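Local structure of CRISPR-associated endonuclease Cas9 (Campylobacter jejuni subsp. jejuni serotype O:2, 5X2H) at residues A[262-266]-A[267-271]. The protein is a guide-RNA-directed endonuclease that, at full length, cuts the two strands of matching foreign DNA with RuvC-like and HNH nuclease domains. Residues are numbered along the deposited sequence; the frame is centred on the assembly and turned at random.
With nucleotides of chain B.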
# COMPACT_ATOMS: atom_id res chain seq x y z
N PRO A 262 18.44 -14.80 -10.92
CA PRO A 262 18.73 -14.82 -9.48
C PRO A 262 20.22 -14.68 -9.22
O PRO A 262 21.05 -15.23 -9.94
CB PRO A 262 18.21 -16.19 -9.03
CG PRO A 262 18.22 -17.02 -10.27
CD PRO A 262 17.90 -16.08 -11.40
N LYS A 263 20.55 -13.93 -8.16
CA LYS A 263 21.95 -13.65 -7.86
C LYS A 263 22.72 -14.92 -7.51
O LYS A 263 23.93 -15.00 -7.79
CB LYS A 263 22.06 -12.64 -6.72
CG LYS A 263 21.75 -11.21 -7.13
CD LYS A 263 22.28 -10.22 -6.10
CE LYS A 263 22.10 -8.79 -6.58
NZ LYS A 263 22.67 -7.80 -5.63
N ASN A 264 22.07 -15.91 -6.90
CA ASN A 264 22.76 -17.09 -6.40
C ASN A 264 22.84 -18.22 -7.42
O ASN A 264 23.11 -19.36 -7.04
CB ASN A 264 22.09 -17.58 -5.12
CG ASN A 264 22.30 -16.64 -3.95
OD1 ASN A 264 23.31 -16.71 -3.26
ND2 ASN A 264 21.34 -15.74 -3.73
N SER A 265 22.62 -17.93 -8.69
CA SER A 265 22.83 -18.94 -9.71
C SER A 265 24.30 -19.00 -10.11
O SER A 265 25.03 -18.01 -9.96
CB SER A 265 21.97 -18.65 -10.94
OG SER A 265 22.39 -17.45 -11.58
N PRO A 266 24.77 -20.15 -10.60
CA PRO A 266 26.18 -20.24 -11.02
C PRO A 266 26.55 -19.21 -12.08
O PRO A 266 27.63 -18.61 -11.99
CB PRO A 266 26.29 -21.67 -11.56
CG PRO A 266 25.21 -22.43 -10.87
CD PRO A 266 24.08 -21.45 -10.69
N LEU A 267 25.68 -18.98 -13.06
CA LEU A 267 25.95 -17.97 -14.08
C LEU A 267 26.11 -16.59 -13.44
O LEU A 267 27.05 -15.85 -13.77
CB LEU A 267 24.83 -17.95 -15.11
CG LEU A 267 25.18 -18.34 -16.55
CD1 LEU A 267 24.00 -18.10 -17.46
CD2 LEU A 267 26.41 -17.59 -17.03
N ALA A 268 25.21 -16.24 -12.52
CA ALA A 268 25.28 -14.93 -11.87
C ALA A 268 26.53 -14.83 -10.99
O ALA A 268 27.19 -13.78 -10.98
CB ALA A 268 24.02 -14.69 -11.04
N PHE A 269 26.85 -15.89 -10.25
CA PHE A 269 28.12 -15.92 -9.53
C PHE A 269 29.29 -15.73 -10.48
O PHE A 269 30.22 -14.97 -10.20
CB PHE A 269 28.26 -17.24 -8.76
CG PHE A 269 27.49 -17.28 -7.47
CD1 PHE A 269 27.27 -16.13 -6.74
CD2 PHE A 269 26.98 -18.48 -7.00
CE1 PHE A 269 26.56 -16.16 -5.55
CE2 PHE A 269 26.27 -18.52 -5.82
CZ PHE A 269 26.06 -17.36 -5.09
N MET A 270 29.26 -16.42 -11.62
CA MET A 270 30.33 -16.28 -12.60
C MET A 270 30.38 -14.86 -13.14
O MET A 270 31.45 -14.25 -13.21
CB MET A 270 30.13 -17.28 -13.74
CG MET A 270 31.23 -17.29 -14.78
SD MET A 270 32.76 -18.02 -14.17
CE MET A 270 32.20 -19.67 -13.78
N PHE A 271 29.22 -14.30 -13.49
CA PHE A 271 29.20 -12.96 -14.08
C PHE A 271 29.66 -11.91 -13.09
O PHE A 271 30.44 -11.01 -13.43
CB PHE A 271 27.79 -12.64 -14.59
CG PHE A 271 27.63 -11.21 -15.05
CD1 PHE A 271 28.23 -10.77 -16.21
CD2 PHE A 271 26.87 -10.32 -14.31
CE1 PHE A 271 28.08 -9.47 -16.63
CE2 PHE A 271 26.72 -9.01 -14.72
CZ PHE A 271 27.33 -8.58 -15.89
P U B 6 25.97 -7.32 -7.56
OP1 U B 6 25.70 -8.73 -7.19
OP2 U B 6 24.84 -6.38 -7.76
O5' U B 6 26.96 -6.71 -6.48
C5' U B 6 28.22 -7.32 -6.23
C4' U B 6 29.06 -6.48 -5.30
O4' U B 6 29.41 -5.23 -5.94
C3' U B 6 28.41 -6.06 -4.00
O3' U B 6 28.41 -7.08 -3.02
C2' U B 6 29.22 -4.83 -3.61
O2' U B 6 30.47 -5.21 -3.04
C1' U B 6 29.49 -4.20 -4.98
N1 U B 6 28.50 -3.15 -5.31
C2 U B 6 28.69 -1.91 -4.74
O2 U B 6 29.62 -1.65 -3.99
N3 U B 6 27.74 -0.97 -5.07
C4 U B 6 26.66 -1.15 -5.90
O4 U B 6 25.89 -0.21 -6.11
C5 U B 6 26.53 -2.47 -6.45
C6 U B 6 27.44 -3.40 -6.14
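Ser265 N-caps helix 266-288: its OG accepts a hydrogen bond from Ala268 N at 3.2 Å, and the same hydroxyl donates to Pro262 O, where the type I turn 262-265 begins. A chi1 of 66° turns OG back over the Ser265 backbone, a placement that lets it join turn to helix. The first helical bonds follow, Phe269 N to Ser265 O (2.8 Å, almost straight at 175°) and Met270 N to Pro266 O. From the turn, the extended Lys263 chain carries NZ to the backbone phosphate of U6 of chain B, a weak hydrogen bond to OP2. The Phe269 side chain folds back from the first helical turn over the turn preceding it, and Phe335 also meets its ring. Its CB, CG and CD2 rest near Ser265 O; CD1 and CE1 lie under Lys263 O, which sits over one ring face, offset toward the rim; CE2 meets Asn264 O at 3.5 Å. Asn264 CA makes a CH-pi contact over the face, 4.0 Å from the ring centroid, and the Asn264 amide plane stands nearly perpendicular to the ring. At the far end of the Phe269 ring, CZ lies 3.4 Å from Asn264 OD1.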